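Local atomic coordinates of Serine/threonine-protein kinase Tel1 (Chaetomium thermophilum, PDB entry 6SKY), a protein that transfers phosphate from ATP to serine and threonine residues of proteins and probably acts as a DNA-damage sensor that switches on checkpoint signalling. Residues D2511-V2516 / S2548-N2553; P2574-F2579 / L2595-T2600. One frame throughout, in Å; residues are numbered along the deposited sequence.

Contact 1: D2511-V2516 / S2548-N2553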
ATOM      1  N   ASP A2511      50.943  27.134  -8.826  1.00 42.94           N
ATOM      2  CA  ASP A2511      51.688  27.009 -10.072  1.00 42.94           C
ATOM      3  C   ASP A2511      52.987  26.237  -9.866  1.00 42.94           C
ATOM      4  O   ASP A2511      53.214  25.184 -10.481  1.00 42.94           O
ATOM      5  CB  ASP A2511      51.964  28.404 -10.625  1.00 42.94           C
ATOM      6  CG  ASP A2511      51.941  28.447 -12.125  1.00 42.94           C
ATOM      7  OD1 ASP A2511      51.571  27.432 -12.739  1.00 42.94           O
ATOM      8  OD2 ASP A2511      52.293  29.496 -12.695  1.00 42.94           O
ATOM      9  N   GLN A2512      53.853  26.747  -8.988  1.00 44.79           N
ATOM     10  CA  GLN A2512      55.162  26.132  -8.800  1.00 44.79           C
ATOM     11  C   GLN A2512      55.038  24.724  -8.238  1.00 44.79           C
ATOM     12  O   GLN A2512      55.747  23.799  -8.668  1.00 44.79           O
ATOM     13  CB  GLN A2512      56.014  26.989  -7.871  1.00 44.79           C
ATOM     14  CG  GLN A2512      56.099  28.445  -8.256  1.00 44.79           C
ATOM     15  CD  GLN A2512      56.726  28.652  -9.607  1.00 44.79           C
ATOM     16  OE1 GLN A2512      57.476  27.810 -10.092  1.00 44.79           O
ATOM     17  NE2 GLN A2512      56.418  29.778 -10.231  1.00 44.79           N
ATOM     18  N   THR A2513      54.134  24.539  -7.281  1.00 42.69           N
ATOM     19  CA  THR A2513      53.978  23.241  -6.656  1.00 42.69           C
ATOM     20  C   THR A2513      53.465  22.202  -7.641  1.00 42.69           C
ATOM     21  O   THR A2513      53.931  21.061  -7.637  1.00 42.69           O
ATOM     22  CB  THR A2513      53.046  23.370  -5.467  1.00 42.69           C
ATOM     23  OG1 THR A2513      53.683  24.163  -4.463  1.00 42.69           O
ATOM     24  CG2 THR A2513      52.749  22.022  -4.912  1.00 42.69           C
ATOM     25  N   SER A2514      52.510  22.566  -8.496  1.00 39.82           N
ATOM     26  CA  SER A2514      52.031  21.609  -9.478  1.00 39.82           C
ATOM     27  C   SER A2514      53.113  21.275 -10.488  1.00 39.82           C
ATOM     28  O   SER A2514      53.208  20.131 -10.943  1.00 39.82           O
ATOM     29  CB  SER A2514      50.797  22.156 -10.172  1.00 39.82           C
ATOM     30  OG  SER A2514      50.002  22.856  -9.244  1.00 39.82           O
ATOM     31  N   ARG A2515      53.950  22.253 -10.841  1.00 44.28           N
ATOM     32  CA  ARG A2515      55.050  21.957 -11.751  1.00 44.28           C
ATOM     33  C   ARG A2515      55.987  20.913 -11.162  1.00 44.28           C
ATOM     34  O   ARG A2515      56.373  19.955 -11.840  1.00 44.28           O
ATOM     35  CB  ARG A2515      55.808  23.231 -12.095  1.00 44.28           C
ATOM     36  CG  ARG A2515      54.997  24.190 -12.915  1.00 44.28           C
ATOM     37  CD  ARG A2515      55.851  25.280 -13.503  1.00 44.28           C
ATOM     38  NE  ARG A2515      55.073  26.124 -14.397  1.00 44.28           N
ATOM     39  CZ  ARG A2515      54.771  25.797 -15.648  1.00 44.28           C
ATOM     40  NH1 ARG A2515      54.056  26.620 -16.396  1.00 44.28           N
ATOM     41  NH2 ARG A2515      55.183  24.644 -16.151  1.00 44.28           N
ATOM     42  N   VAL A2516      56.343  21.061  -9.885  1.00 44.19           N
ATOM     43  CA  VAL A2516      57.278  20.083  -9.330  1.00 44.19           C
ATOM     44  C   VAL A2516      56.599  18.743  -9.059  1.00 44.19           C
ATOM     45  O   VAL A2516      57.233  17.692  -9.200  1.00 44.19           O
ATOM     46  CB  VAL A2516      57.984  20.623  -8.075  1.00 44.19           C
ATOM     47  CG1 VAL A2516      58.652  21.935  -8.390  1.00 44.19           C
ATOM     48  CG2 VAL A2516      57.030  20.766  -6.931  1.00 44.19           C
ATOM     49  N   SER A2548      62.931  21.613  -2.324  1.00 57.87           N
ATOM     50  CA  SER A2548      63.180  23.045  -2.207  1.00 57.87           C
ATOM     51  C   SER A2548      61.940  23.850  -2.570  1.00 57.87           C
ATOM     52  O   SER A2548      61.511  24.728  -1.809  1.00 57.87           O
ATOM     53  CB  SER A2548      64.360  23.438  -3.088  1.00 57.87           C
ATOM     54  OG  SER A2548      64.239  22.845  -4.364  1.00 57.87           O
ATOM     55  N   THR A2549      61.340  23.556  -3.729  1.00 56.28           N
ATOM     56  CA  THR A2549      60.158  24.297  -4.155  1.00 56.28           C
ATOM     57  C   THR A2549      59.024  24.150  -3.159  1.00 56.28           C
ATOM     58  O   THR A2549      58.255  25.090  -2.939  1.00 56.28           O
ATOM     59  CB  THR A2549      59.700  23.819  -5.523  1.00 56.28           C
ATOM     60  OG1 THR A2549      60.837  23.651  -6.374  1.00 56.28           O
ATOM     61  CG2 THR A2549      58.760  24.830  -6.136  1.00 56.28           C
ATOM     62  N   MET A2550      58.900  22.978  -2.545  1.00 57.26           N
ATOM     63  CA  MET A2550      57.816  22.781  -1.601  1.00 57.26           C
ATOM     64  C   MET A2550      58.082  23.495  -0.287  1.00 57.26           C
ATOM     65  O   MET A2550      57.138  23.896   0.399  1.00 57.26           O
ATOM     66  CB  MET A2550      57.597  21.293  -1.371  1.00 57.26           C
ATOM     67  CG  MET A2550      56.198  20.975  -0.940  1.00 57.26           C
ATOM     68  SD  MET A2550      55.002  21.382  -2.211  1.00 57.26           S
ATOM     69  CE  MET A2550      55.710  20.490  -3.575  1.00 57.26           C
ATOM     70  N   SER A2551      59.350  23.665   0.085  1.00 60.02           N
ATOM     71  CA  SER A2551      59.649  24.467   1.267  1.00 60.02           C
ATOM     72  C   SER A2551      59.378  25.942   1.013  1.00 60.02           C
ATOM     73  O   SER A2551      58.874  26.645   1.894  1.00 60.02           O
ATOM     74  CB  SER A2551      61.097  24.258   1.692  1.00 60.02           C
ATOM     75  OG  SER A2551      61.969  24.483   0.604  1.00 60.02           O
ATOM     76  N   ASN A2552      59.698  26.432  -0.184  1.00 59.72           N
ATOM     77  CA  ASN A2552      59.535  27.854  -0.466  1.00 59.72           C
ATOM     78  C   ASN A2552      58.085  28.267  -0.684  1.00 59.72           C
ATOM     79  O   ASN A2552      57.774  29.453  -0.547  1.00 59.72           O
ATOM     80  CB  ASN A2552      60.355  28.250  -1.694  1.00 59.72           C
ATOM     81  CG  ASN A2552      61.799  27.820  -1.594  1.00 59.72           C
ATOM     82  OD1 ASN A2552      62.400  27.402  -2.579  1.00 59.72           O
ATOM     83  ND2 ASN A2552      62.364  27.913  -0.397  1.00 59.72           N
ATOM     84  N   ASN A2553      57.202  27.334  -1.024  1.00 56.37           N
ATOM     85  CA  ASN A2553      55.801  27.643  -1.324  1.00 56.37           C
ATOM     86  C   ASN A2553      54.872  26.840  -0.428  1.00 56.37           C
ATOM     87  O   ASN A2553      54.710  25.625  -0.644  1.00 56.37           O
ATOM     88  CB  ASN A2553      55.490  27.343  -2.787  1.00 56.37           C
ATOM     89  CG  ASN A2553      56.288  28.187  -3.736  1.00 56.37           C
ATOM     90  OD1 ASN A2553      57.024  27.670  -4.569  1.00 56.37           O
ATOM     91  ND2 ASN A2553      56.140  29.498  -3.629  1.00 56.37           N
TER
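Two helical turns run nearly antiparallel here, the axes of 2511-2516 and 2548-2552 coming within 9.4 Å of each other at 158° between their N-to-C directions. The backbones are nearest at Thr2513 and Met2550, and no hydrogen bond joins the two segments, so the contact is made by side-chain packing. Val2516 and Thr2549 meet tip to tip: CG1 of Val2516 sits 3.4 Å from Thr2549 OG1 and also rests on the CB and CG2 of the threonine. That hydroxyl is already engaged, bonded to Asn2545 O one turn back in its own helix, as Thr2513 OG1 is to Ala2509 O. This is an antiparallel helix pair formed by helices 2507-2522 and 2541-2552, which lie one after the other in the chain with the short strand 2534-2536 between them. On its buried side, Met2550 bends at both chi2 (64°) and chi3 (53°), which carries its thioether back across Thr2513 at about a right angle. SD lies 3.6 Å from Thr2513 CG2, while the terminal CE touches both that methyl and Val2516 CG2, 3.6 Å from the latter. Toward the outer edge the CB of Gln2512 packs against Thr2549 CG2 at 3.9 Å, and its bent chain then leads the amide away from the second helix.

Contact 2: P2574-F2579 / L2595-T2600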
ATOM      1  N   PRO A2574      45.181  23.306   7.101  1.00 50.28           N
ATOM      2  CA  PRO A2574      46.580  22.946   7.358  1.00 50.28           C
ATOM      3  C   PRO A2574      47.422  23.050   6.098  1.00 50.28           C
ATOM      4  O   PRO A2574      47.070  22.499   5.058  1.00 50.28           O
ATOM      5  CB  PRO A2574      46.484  21.498   7.845  1.00 50.28           C
ATOM      6  CG  PRO A2574      45.218  21.001   7.275  1.00 50.28           C
ATOM      7  CD  PRO A2574      44.282  22.160   7.285  1.00 50.28           C
ATOM      8  N   MET A2575      48.540  23.751   6.201  1.00 50.98           N
ATOM      9  CA  MET A2575      49.499  23.805   5.112  1.00 50.98           C
ATOM     10  C   MET A2575      50.489  22.658   5.242  1.00 50.98           C
ATOM     11  O   MET A2575      50.607  22.029   6.291  1.00 50.98           O
ATOM     12  CB  MET A2575      50.239  25.138   5.105  1.00 50.98           C
ATOM     13  CG  MET A2575      49.326  26.336   5.053  1.00 50.98           C
ATOM     14  SD  MET A2575      48.603  26.616   3.436  1.00 50.98           S
ATOM     15  CE  MET A2575      47.090  27.452   3.889  1.00 50.98           C
ATOM     16  N   ILE A2576      51.194  22.376   4.153  1.00 50.24           N
ATOM     17  CA  ILE A2576      52.249  21.376   4.215  1.00 50.24           C
ATOM     18  C   ILE A2576      53.418  21.959   4.990  1.00 50.24           C
ATOM     19  O   ILE A2576      53.987  22.985   4.603  1.00 50.24           O
ATOM     20  CB  ILE A2576      52.683  20.934   2.815  1.00 50.24           C
ATOM     21  CG1 ILE A2576      51.595  20.107   2.153  1.00 50.24           C
ATOM     22  CG2 ILE A2576      53.948  20.122   2.897  1.00 50.24           C
ATOM     23  CD1 ILE A2576      51.991  19.578   0.810  1.00 50.24           C
ATOM     24  N   HIS A2577      53.773  21.315   6.098  1.00 57.36           N
ATOM     25  CA  HIS A2577      54.914  21.766   6.883  1.00 57.36           C
ATOM     26  C   HIS A2577      56.212  21.231   6.301  1.00 57.36           C
ATOM     27  O   HIS A2577      57.108  21.998   5.942  1.00 57.36           O
ATOM     28  CB  HIS A2577      54.749  21.328   8.338  1.00 57.36           C
ATOM     29  CG  HIS A2577      55.884  21.728   9.223  1.00 57.36           C
ATOM     30  ND1 HIS A2577      56.967  20.911   9.457  1.00 57.36           N
ATOM     31  CD2 HIS A2577      56.100  22.856   9.938  1.00 57.36           C
ATOM     32  CE1 HIS A2577      57.806  21.521  10.274  1.00 57.36           C
ATOM     33  NE2 HIS A2577      57.303  22.703  10.581  1.00 57.36           N
ATOM     34  N   LYS A2578      56.321  19.914   6.179  1.00 55.58           N
ATOM     35  CA  LYS A2578      57.514  19.315   5.602  1.00 55.58           C
ATOM     36  C   LYS A2578      57.132  17.990   4.965  1.00 55.58           C
ATOM     37  O   LYS A2578      55.972  17.584   4.986  1.00 55.58           O
ATOM     38  CB  LYS A2578      58.603  19.125   6.657  1.00 55.58           C
ATOM     39  CG  LYS A2578      58.235  18.143   7.738  1.00 55.58           C
ATOM     40  CD  LYS A2578      59.359  17.965   8.730  1.00 55.58           C
ATOM     41  CE  LYS A2578      58.968  16.980   9.817  1.00 55.58           C
ATOM     42  NZ  LYS A2578      59.999  16.864  10.881  1.00 55.58           N
ATOM     43  N   PHE A2579      58.116  17.314   4.394  1.00 51.32           N
ATOM     44  CA  PHE A2579      57.924  15.990   3.829  1.00 51.32           C
ATOM     45  C   PHE A2579      58.754  14.986   4.606  1.00 51.32           C
ATOM     46  O   PHE A2579      59.882  15.281   5.002  1.00 51.32           O
ATOM     47  CB  PHE A2579      58.318  15.951   2.358  1.00 51.32           C
ATOM     48  CG  PHE A2579      57.211  16.319   1.434  1.00 51.32           C
ATOM     49  CD1 PHE A2579      56.550  15.351   0.714  1.00 51.32           C
ATOM     50  CD2 PHE A2579      56.815  17.629   1.298  1.00 51.32           C
ATOM     51  CE1 PHE A2579      55.528  15.691  -0.128  1.00 51.32           C
ATOM     52  CE2 PHE A2579      55.792  17.964   0.463  1.00 51.32           C
ATOM     53  CZ  PHE A2579      55.150  17.002  -0.253  1.00 51.32           C
ATOM     54  N   LEU A2595      54.413   9.370  -1.441  1.00 41.25           N
ATOM     55  CA  LEU A2595      54.990  10.406  -0.604  1.00 41.25           C
ATOM     56  C   LEU A2595      54.189  10.555   0.674  1.00 41.25           C
ATOM     57  O   LEU A2595      53.021  10.189   0.743  1.00 41.25           O
ATOM     58  CB  LEU A2595      55.014  11.740  -1.336  1.00 41.25           C
ATOM     59  CG  LEU A2595      56.203  12.105  -2.207  1.00 41.25           C
ATOM     60  CD1 LEU A2595      56.467  11.056  -3.252  1.00 41.25           C
ATOM     61  CD2 LEU A2595      55.907  13.422  -2.856  1.00 41.25           C
ATOM     62  N   THR A2596      54.830  11.110   1.690  1.00 45.31           N
ATOM     63  CA  THR A2596      54.162  11.467   2.931  1.00 45.31           C
ATOM     64  C   THR A2596      54.460  12.922   3.231  1.00 45.31           C
ATOM     65  O   THR A2596      55.598  13.368   3.088  1.00 45.31           O
ATOM     66  CB  THR A2596      54.620  10.593   4.099  1.00 45.31           C
ATOM     67  OG1 THR A2596      54.597   9.218   3.707  1.00 45.31           O
ATOM     68  CG2 THR A2596      53.704  10.774   5.285  1.00 45.31           C
ATOM     69  N   ALA A2597      53.441  13.667   3.627  1.00 46.45           N
ATOM     70  CA  ALA A2597      53.591  15.071   3.956  1.00 46.45           C
ATOM     71  C   ALA A2597      53.135  15.284   5.386  1.00 46.45           C
ATOM     72  O   ALA A2597      52.043  14.857   5.759  1.00 46.45           O
ATOM     73  CB  ALA A2597      52.785  15.951   3.005  1.00 46.45           C
ATOM     74  N   ILE A2598      53.973  15.919   6.188  1.00 52.88           N
ATOM     75  CA  ILE A2598      53.613  16.270   7.551  1.00 52.88           C
ATOM     76  C   ILE A2598      53.092  17.694   7.524  1.00 52.88           C
ATOM     77  O   ILE A2598      53.796  18.614   7.093  1.00 52.88           O
ATOM     78  CB  ILE A2598      54.804  16.125   8.508  1.00 52.88           C
ATOM     79  CG1 ILE A2598      55.138  14.654   8.734  1.00 52.88           C
ATOM     80  CG2 ILE A2598      54.484  16.770   9.832  1.00 52.88           C
ATOM     81  CD1 ILE A2598      56.092  14.076   7.732  1.00 52.88           C
ATOM     82  N   GLY A2599      51.857  17.873   7.967  1.00 55.02           N
ATOM     83  CA  GLY A2599      51.209  19.157   7.902  1.00 55.02           C
ATOM     84  C   GLY A2599      51.554  20.038   9.074  1.00 55.02           C
ATOM     85  O   GLY A2599      52.354  19.699   9.944  1.00 55.02           O
ATOM     86  N   THR A2600      50.929  21.210   9.090  1.00 56.98           N
ATOM     87  CA  THR A2600      51.157  22.148  10.176  1.00 56.98           C
ATOM     88  C   THR A2600      50.525  21.654  11.471  1.00 56.98           C
ATOM     89  O   THR A2600      51.136  21.751  12.540  1.00 56.98           O
ATOM     90  CB  THR A2600      50.623  23.523   9.789  1.00 56.98           C
ATOM     91  OG1 THR A2600      51.651  24.257   9.115  1.00 56.98           O
ATOM     92  CG2 THR A2600      50.175  24.295  11.007  1.00 56.98           C
TER
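Phe2579 carries the apolar centre. Its CG stands anti to the carbonyl carbon, and the ring comes down over its cross-strand neighbour Ala2597, whose CB lies under one face in a CH-pi contact, 4.2 Å from the ring centroid and displaced toward the rim. CE1 of the same ring reaches Leu2595 CD2 at 3.6 Å, the two side chains crossing obliquely, and Phe2546 of helix 2541-2552 adds an edge-to-face ring contact. Ile2576 contributes its CD1, which approaches Ala2597 CB at 4.3 Å. Lys2578 and Ile2598 lie side by side and point the same way on the other face of the sheet; the lysine runs out extended beyond CG, with CG 4.1 Å from Ile2598 CB. The strands 2576-2585 and 2593-2599 form an antiparallel hairpin in the sheet of the kinase domain, interrupted here by a classic beta bulge: His2577 and Lys2578 both face Ile2598, and the register slips by one residue. Ile2598 O therefore takes two amides, His2577 N at 2.9 Å on a lone pair and Lys2578 N in the carbonyl plane, the latter the straighter bond at 164°. The return bond, Ile2598 N to Lys2578 O, approaches from above the carbonyl plane. Beyond the bulge, Gly2599 CA makes a CA-H...O contact with Met2575 O. That carbonyl also receives Thr2600 N at 2.9 Å, nearly along the C=O axis though bent at the hydrogen (133°), at the exposed end of the pairing.

How the contacts relate
Met2550 belongs to both neighbourhoods: while its thioether packs in contact 1, its CG lies 3.3 Å from Phe2579 CE2 of contact 2. Helix 2541-2552 therefore touches both its partner helix 2507-2522 and the hairpin, packing on the face that bears Phe2579 and Leu2595, where Phe2546 and Leu2547 also touch. The two contacts, with centres 13 Å apart, follow in series along the chain, helix pair first and sheet second. Neither belongs to the nucleotide site itself, although the side chain of Thr2596 is about 12 Å from the bound ATP analogue. The next strand, 2604-2611, pairs with 2593-2599 and supplies Leu2608 and Lys2610 to that pocket.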